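F5/8 type C domain protein (Bacteroides ovatus, PDB 4ZRX) is a putative alpha-L-fucosidase that probably releases L-fucose from glycans and carries an F5/8 type C domain, consistent with a role in sugar binding. Local coordinates at residues A357-K362 with V452-A457; L388-E393 with G424-L429; P512-R517 with S539-N544. All blocks are in the same frame, centred on the assembly; numbering follows the deposited sequence.

Contact 1 (A357-K362 with V452-A457); sequences ADNRVK and VSQVAA
N359 lays its carboxamide against the methyl group of A456, with N359 OD1 3.5 Å from A456 CB. CG is anti to the backbone N (chi1 -178°), and the carboxamide it carries reaches strand 450-458, where its two ends do different work. OD1 takes the backbone N of A457 at 3.1 Å in a nearly straight bond (167°). The same oxygen also accepts V361 N, which closes an Asx turn, and the two N-H groups reach it from opposite faces of the carboxamide plane. ND2 points at the tip of Q454, yet a water joins the amides: it accepts from N359 ND2 and donates to Q454 OE1 and V455 O. Q454 NE2 is in turn held by Q392 on the next strand.

R360 N donates to A457 O at 2.8 Å. V361 packs CG2 3.8 Å from A457 CB and also touches L439. The R360 guanidinium turns from the strand to D358 OD2 (R360 NH1 to OD2 2.7 Å), while D358 OD1 pairs with K381.

Both backbone polar groups of the buried A457 are thus satisfied by a loop, with a side-chain amide standing in for a strand carbonyl, and the charged groups are paired away from the strand.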
# COMPACT_ATOMS: atom_id res chain seq x y z
N ALA A 357 -17.49 6.77 11.78
CA ALA A 357 -18.79 7.47 11.94
C ALA A 357 -18.94 8.18 13.27
O ALA A 357 -19.49 9.31 13.28
CB ALA A 357 -19.95 6.51 11.70
N ASP A 358 -18.47 7.56 14.35
CA ASP A 358 -18.74 8.01 15.68
C ASP A 358 -17.47 8.24 16.53
O ASP A 358 -16.99 7.35 17.22
CB ASP A 358 -19.63 6.97 16.34
CG ASP A 358 -20.11 7.40 17.72
OD1 ASP A 358 -19.95 8.58 18.14
OD2 ASP A 358 -20.65 6.56 18.40
N ASN A 359 -16.93 9.44 16.45
CA ASN A 359 -15.81 9.82 17.26
C ASN A 359 -16.25 9.93 18.71
O ASN A 359 -17.17 10.64 19.02
CB ASN A 359 -15.31 11.16 16.76
CG ASN A 359 -14.11 11.65 17.48
OD1 ASN A 359 -13.55 11.01 18.40
ND2 ASN A 359 -13.71 12.83 17.07
N ARG A 360 -15.61 9.20 19.58
CA ARG A 360 -16.00 9.10 20.97
C ARG A 360 -15.39 10.17 21.87
O ARG A 360 -15.81 10.33 23.01
CB ARG A 360 -15.72 7.72 21.53
CG ARG A 360 -16.35 6.51 20.74
CD ARG A 360 -17.88 6.60 20.62
NE ARG A 360 -18.50 6.58 21.90
CZ ARG A 360 -19.81 6.52 22.10
NH1 ARG A 360 -20.68 6.55 21.09
NH2 ARG A 360 -20.25 6.48 23.33
N VAL A 361 -14.40 10.89 21.37
CA VAL A 361 -13.75 11.96 22.13
C VAL A 361 -14.66 13.21 22.02
O VAL A 361 -15.02 13.63 20.93
CB VAL A 361 -12.37 12.28 21.60
CG1 VAL A 361 -11.74 13.47 22.26
CG2 VAL A 361 -11.48 11.05 21.79
N LYS A 362 -14.92 13.80 23.17
CA LYS A 362 -15.54 15.10 23.23
C LYS A 362 -14.36 16.09 23.32
O LYS A 362 -13.37 15.88 24.02
CB LYS A 362 -16.34 15.18 24.54
CG LYS A 362 -17.36 14.11 24.74
CD LYS A 362 -18.12 14.33 26.12
CE LYS A 362 -19.05 15.49 26.01
NZ LYS A 362 -19.89 15.63 27.23
N VAL A 452 -0.35 19.57 19.48
CA VAL A 452 -1.30 18.53 19.15
C VAL A 452 -2.63 19.18 18.86
O VAL A 452 -3.21 19.83 19.73
CB VAL A 452 -1.44 17.52 20.30
CG1 VAL A 452 -2.53 16.54 20.02
CG2 VAL A 452 -0.12 16.81 20.52
N SER A 453 -3.11 19.00 17.64
CA SER A 453 -4.32 19.66 17.18
C SER A 453 -5.57 18.83 17.24
O SER A 453 -6.71 19.36 17.25
CB SER A 453 -4.13 20.19 15.76
OG SER A 453 -3.68 19.16 14.92
N GLN A 454 -5.43 17.53 17.26
CA GLN A 454 -6.60 16.67 17.45
C GLN A 454 -6.25 15.34 18.07
O GLN A 454 -5.26 14.70 17.71
CB GLN A 454 -7.35 16.42 16.15
CG GLN A 454 -8.68 15.64 16.41
CD GLN A 454 -9.64 15.51 15.22
OE1 GLN A 454 -10.82 15.35 15.45
NE2 GLN A 454 -9.15 15.52 14.00
N VAL A 455 -7.16 14.90 18.94
CA VAL A 455 -7.22 13.54 19.38
C VAL A 455 -8.63 13.05 19.19
O VAL A 455 -9.60 13.74 19.58
CB VAL A 455 -6.85 13.47 20.90
CG1 VAL A 455 -6.99 12.06 21.47
CG2 VAL A 455 -5.41 13.94 21.10
N ALA A 456 -8.76 11.85 18.64
CA ALA A 456 -10.04 11.24 18.31
C ALA A 456 -9.98 9.74 18.66
O ALA A 456 -8.88 9.17 18.81
CB ALA A 456 -10.41 11.45 16.87
N ALA A 457 -11.12 9.10 18.85
CA ALA A 457 -11.14 7.67 19.20
C ALA A 457 -12.39 7.02 18.72
O ALA A 457 -13.47 7.66 18.64
CB ALA A 457 -10.99 7.47 20.71
O HOH W 1 -11.62 14.68 18.05

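Contact 2 (L388-E393 with G424-L429); sequences LVMLQE and GYKRML. With EDO (1,2-ethanediol), chain F.
Q392 NE2 donates to the backbone oxygen Y425 O at 3.0 Å while resting over one face of the Y425 ring, 3.8 Å above its plane and toward the rim. Its CG lies beside the backbone N (chi1 -56°) and the chain is extended beyond it, side by side with K426 and pointing the same way. Y425 O lies close to the amide plane, and a water links NE2 to Y425 OH. Q392 OE1 accepts Q454 NE2, so both ends of the amide are fixed. A leucine in place of Q392 would probably leave Q454 NE2 without its acceptor and Y425 O with one donor fewer, and the tyrosine ring would lose the amide above its face.

E393 finishes the join around G424. E393 N donates to G424 O, and G424 N returns a bond to E393 OE2 at 2.7 Å, on the anti side of the carboxylate. Before this, the strands pair as an antiparallel set: V389 with L429 and L391 with R427 are hydrogen-bonded pairs (L391 N to R427 O 2.8 Å), M390 with M428 is a non-hydrogen-bonded pair between them, and the bridges give way to a looser join at Y425-K426. On the face of these selenomethionines, M390 CG meets M428 CG at 3.7 Å and K426 CG at 3.9 Å.

K426 NZ makes a salt bridge to E43, which also receives Y425 OH; a weak bond from NZ reaches an ethanediol, probably from the crystallisation liquor. Through E43, just before strand 44-48, the turn leading into strand 427-431 is fastened to the barrel domain. L388 and M428 pack on F356 of helix 339-356, while L391, R427 and L429 face F404 of strand 401-410, in the opposing sheet of the sandwich.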
# COMPACT_ATOMS: atom_id res chain seq x y z
N LEU A 388 -9.27 2.17 18.83
CA LEU A 388 -8.59 2.96 17.84
C LEU A 388 -8.52 4.38 18.32
O LEU A 388 -9.53 4.98 18.69
CB LEU A 388 -9.31 2.89 16.47
CG LEU A 388 -8.93 3.81 15.34
CD1 LEU A 388 -7.54 3.64 14.98
CD2 LEU A 388 -9.87 3.58 14.14
N VAL A 389 -7.31 4.90 18.33
CA VAL A 389 -7.05 6.32 18.66
C VAL A 389 -6.32 6.94 17.50
O VAL A 389 -5.40 6.33 16.93
CB VAL A 389 -6.31 6.45 19.98
CG1 VAL A 389 -5.82 7.87 20.27
CG2 VAL A 389 -7.18 5.98 21.08
N MSE A 390 -6.70 8.17 17.21
CA MSE A 390 -6.10 8.98 16.16
C MSE A 390 -5.56 10.27 16.76
O MSE A 390 -6.26 10.93 17.57
CB MSE A 390 -7.16 9.27 15.08
CG MSE A 390 -6.60 10.01 13.91
SE MSE A 390 -7.14 11.79 13.96
CE MSE A 390 -8.79 11.69 13.22
N LEU A 391 -4.36 10.64 16.37
CA LEU A 391 -3.70 11.84 16.81
C LEU A 391 -3.23 12.66 15.61
O LEU A 391 -2.82 12.05 14.58
CB LEU A 391 -2.50 11.50 17.68
CG LEU A 391 -2.82 10.45 18.76
CD1 LEU A 391 -1.55 9.93 19.26
CD2 LEU A 391 -3.58 11.08 19.88
N GLN A 392 -3.24 14.00 15.76
CA GLN A 392 -2.63 14.88 14.77
C GLN A 392 -1.81 15.97 15.42
O GLN A 392 -2.25 16.51 16.46
CB GLN A 392 -3.69 15.54 13.89
CG GLN A 392 -4.61 14.57 13.21
CD GLN A 392 -5.55 15.22 12.19
OE1 GLN A 392 -6.67 15.62 12.53
NE2 GLN A 392 -5.10 15.36 10.96
N GLU A 393 -0.72 16.36 14.76
CA GLU A 393 0.04 17.55 15.11
C GLU A 393 -0.29 18.66 14.15
O GLU A 393 -0.60 18.44 12.98
CB GLU A 393 1.57 17.31 14.97
CG GLU A 393 2.22 16.60 16.02
CD GLU A 393 3.71 16.38 15.73
OE1 GLU A 393 4.49 17.26 16.11
OE2 GLU A 393 4.10 15.34 15.19
N GLY A 424 2.99 13.58 13.43
CA GLY A 424 2.94 14.18 12.11
C GLY A 424 1.54 14.62 11.75
O GLY A 424 0.73 15.02 12.59
N TYR A 425 1.22 14.47 10.47
CA TYR A 425 -0.11 14.79 10.03
C TYR A 425 -1.20 13.96 10.69
O TYR A 425 -2.24 14.51 11.14
CB TYR A 425 -0.21 14.65 8.50
CG TYR A 425 -1.60 14.79 7.99
CD1 TYR A 425 -2.23 15.99 7.98
CD2 TYR A 425 -2.32 13.64 7.68
CE1 TYR A 425 -3.56 16.09 7.55
CE2 TYR A 425 -3.60 13.73 7.28
CZ TYR A 425 -4.21 14.95 7.21
OH TYR A 425 -5.53 14.97 6.83
N LYS A 426 -0.95 12.68 10.83
CA LYS A 426 -1.93 11.75 11.38
C LYS A 426 -1.24 10.48 11.76
O LYS A 426 -0.48 9.93 10.98
CB LYS A 426 -3.04 11.49 10.41
CG LYS A 426 -4.18 10.66 10.90
CD LYS A 426 -5.38 10.70 9.99
CE LYS A 426 -6.08 12.00 10.13
NZ LYS A 426 -7.41 12.07 9.39
N ARG A 427 -1.55 9.98 12.96
CA ARG A 427 -1.06 8.71 13.45
C ARG A 427 -2.22 8.01 14.14
O ARG A 427 -2.96 8.65 14.95
CB ARG A 427 0.05 8.92 14.44
CG ARG A 427 0.60 7.65 15.13
CD ARG A 427 1.21 6.67 14.16
NE ARG A 427 2.16 5.76 14.83
CZ ARG A 427 1.93 4.50 15.18
NH1 ARG A 427 0.83 3.83 14.89
NH2 ARG A 427 2.92 3.84 15.76
N MSE A 428 -2.42 6.75 13.79
CA MSE A 428 -3.47 5.95 14.41
C MSE A 428 -2.88 4.74 15.10
O MSE A 428 -1.91 4.14 14.63
CB MSE A 428 -4.55 5.55 13.44
CG MSE A 428 -5.22 6.75 12.89
SE MSE A 428 -6.82 6.55 11.81
CE MSE A 428 -6.01 6.30 10.11
N LEU A 429 -3.47 4.42 16.24
CA LEU A 429 -3.07 3.30 17.10
C LEU A 429 -4.24 2.40 17.33
O LEU A 429 -5.34 2.88 17.68
CB LEU A 429 -2.59 3.82 18.44
CG LEU A 429 -1.25 4.53 18.47
CD1 LEU A 429 -1.10 5.18 19.84
CD2 LEU A 429 -0.13 3.54 18.13
C1 EDO F . -10.10 9.84 8.04
O1 EDO F . -9.75 11.12 7.46
C2 EDO F . -8.99 9.19 8.91
O2 EDO F . -9.02 9.78 10.22
O HOH W 2 -6.87 16.52 8.91
O HOH W 3 -8.70 14.47 10.14
O HOH W 4 -2.16 17.38 11.13

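Contact 3 (P512-R517 with S539-N544); sequences PTMAFR and SNIMHN
M514 and I541 meet in the close-packed half of this contact, where M514 runs alongside I541 and the start of M542, with no hydrogen bond across the loops. The side chains of M514 and I541 slide past each other in opposite directions, bringing M514 CE to 3.8 Å from I541 CG1. The same methyl approaches I541 O, and M514 SE lies 3.9 Å from M542 CA. I541 CG2, set between the backbone N and the carbonyl carbon, presses on A515 O at 3.4 Å. That carbonyl is buried here with no hydrogen-bond partner in the model. Y503 of strand 495-503 adds to this packing by touching both M514 and I541.

Toward solvent the fit is slacker and rests on F516. M542 bends at chi2 and chi3 to bring its methyl over one face of the ring, displaced toward the rim and nearest F516 CZ, with CE 4.1 Å from the F516 centroid and 19° off the ring normal. This is a CH-pi contact, with SE more oblique and farther off in a Met-aromatic approach. The exposed S539 and N540 only skirt the ring edge, S539 CA standing 4.4 Å from F516 CE1. On the R517 side, F516 CE2 sits over the centre of the guanidinium, whose NH1 is engaged by E537, and P568 touches both F516 and M542.

Each loop connects one sheet of the F5/8 type C domain to the other, and F516 and R517 form a classic beta bulge opposite T566 where strand 517-523 begins. Loops passing between the two sheets and packed together at one end of the beta-sandwich are consistent with the discoidin-like fold of F5/8 type C domains.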
# COMPACT_ATOMS: atom_id res chain seq x y z
N PRO A 512 12.33 -29.71 9.27
CA PRO A 512 12.65 -30.99 9.92
C PRO A 512 11.46 -31.78 10.45
O PRO A 512 11.50 -33.00 10.48
CB PRO A 512 13.53 -30.57 11.12
CG PRO A 512 14.18 -29.33 10.67
CD PRO A 512 13.24 -28.63 9.72
N THR A 513 10.42 -31.07 10.87
CA THR A 513 9.25 -31.68 11.49
C THR A 513 8.11 -32.15 10.53
O THR A 513 7.03 -32.59 10.97
CB THR A 513 8.68 -30.69 12.52
OG1 THR A 513 7.67 -31.34 13.28
CG2 THR A 513 8.08 -29.51 11.83
N MSE A 514 8.33 -32.00 9.22
CA MSE A 514 7.28 -32.33 8.24
C MSE A 514 7.00 -33.84 8.18
O MSE A 514 7.87 -34.65 8.52
CB MSE A 514 7.67 -31.84 6.85
CG MSE A 514 8.83 -32.59 6.19
SE MSE A 514 9.59 -31.55 4.72
CE MSE A 514 7.89 -30.93 3.87
N ALA A 515 5.80 -34.20 7.74
CA ALA A 515 5.45 -35.61 7.54
C ALA A 515 6.13 -36.17 6.30
O ALA A 515 6.21 -35.49 5.24
CB ALA A 515 3.97 -35.77 7.42
N PHE A 516 6.57 -37.43 6.41
CA PHE A 516 7.14 -38.17 5.30
C PHE A 516 6.47 -39.56 5.18
O PHE A 516 5.81 -39.85 4.17
CB PHE A 516 8.65 -38.28 5.48
CG PHE A 516 9.33 -39.10 4.43
CD1 PHE A 516 9.07 -38.89 3.06
CD2 PHE A 516 10.25 -40.12 4.80
CE1 PHE A 516 9.72 -39.67 2.07
CE2 PHE A 516 10.91 -40.88 3.82
CZ PHE A 516 10.64 -40.67 2.47
N ARG A 517 6.68 -40.40 6.19
CA ARG A 517 6.00 -41.71 6.24
C ARG A 517 4.69 -41.53 6.99
O ARG A 517 4.65 -40.84 8.01
CB ARG A 517 6.88 -42.77 6.92
CG ARG A 517 8.22 -42.94 6.24
CD ARG A 517 8.84 -44.35 6.44
NE ARG A 517 10.04 -44.49 5.59
CZ ARG A 517 10.04 -44.65 4.26
NH1 ARG A 517 8.90 -44.72 3.56
NH2 ARG A 517 11.20 -44.73 3.61
N SER A 539 6.39 -39.06 -1.16
CA SER A 539 7.70 -39.22 -1.78
C SER A 539 8.26 -37.86 -2.20
O SER A 539 7.53 -37.03 -2.75
CB SER A 539 7.64 -40.17 -2.96
OG SER A 539 7.35 -41.47 -2.45
N ASN A 540 9.54 -37.68 -1.86
CA ASN A 540 10.33 -36.50 -2.21
C ASN A 540 9.88 -35.19 -1.56
O ASN A 540 10.34 -34.10 -1.95
CB ASN A 540 10.37 -36.36 -3.74
CG ASN A 540 11.57 -35.55 -4.22
OD1 ASN A 540 12.72 -35.72 -3.76
ND2 ASN A 540 11.30 -34.66 -5.18
N ILE A 541 9.02 -35.28 -0.54
CA ILE A 541 8.45 -34.04 0.04
C ILE A 541 9.51 -33.14 0.67
O ILE A 541 9.36 -31.93 0.67
CB ILE A 541 7.34 -34.36 1.04
CG1 ILE A 541 6.42 -33.13 1.16
CG2 ILE A 541 7.93 -34.93 2.36
CD1 ILE A 541 5.03 -33.49 1.42
N MSE A 542 10.59 -33.74 1.17
CA MSE A 542 11.67 -33.03 1.81
C MSE A 542 12.54 -32.29 0.79
O MSE A 542 13.34 -31.48 1.19
CB MSE A 542 12.51 -33.99 2.70
CG MSE A 542 13.52 -34.88 1.98
SE MSE A 542 12.70 -36.38 0.95
CE MSE A 542 13.35 -37.83 2.17
N HIS A 543 12.38 -32.57 -0.50
CA HIS A 543 12.96 -31.78 -1.57
C HIS A 543 11.92 -31.01 -2.40
O HIS A 543 12.28 -30.24 -3.26
CB HIS A 543 13.76 -32.71 -2.50
CG HIS A 543 14.78 -33.53 -1.77
ND1 HIS A 543 15.83 -32.96 -1.09
CD2 HIS A 543 14.89 -34.87 -1.59
CE1 HIS A 543 16.57 -33.91 -0.54
NE2 HIS A 543 16.03 -35.08 -0.84
N ASN A 544 10.63 -31.25 -2.18
CA ASN A 544 9.56 -30.59 -2.91
C ASN A 544 8.32 -30.49 -2.00
O ASN A 544 7.48 -31.43 -1.95
CB ASN A 544 9.21 -31.35 -4.19
CG ASN A 544 8.02 -30.68 -4.95
OD1 ASN A 544 7.52 -29.64 -4.54
ND2 ASN A 544 7.57 -31.30 -6.00

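The chain first builds the barrel, and helix 339-356 delivers it to 357-362. Contact 1 closes a long, strand-rich loop when 452-457 returns to that segment. Contact 2 forms within this loop, closing a shorter excursion between 388-393 and 424-429. The two are side by side, since strands 450-458 and 388-393 are neighbours in one four-stranded antiparallel sheet, and together they tie the exit of helix 339-356 to that sheet as far as its edge strand 427-431. Contact 3 follows in series, closing a short excursion from 512-517 through strands 517-523 and 530-532 to 539-544 in the F5/8 type C domain. Its centre lies about 54 Å from contact 1's and about 48 Å from contact 2's.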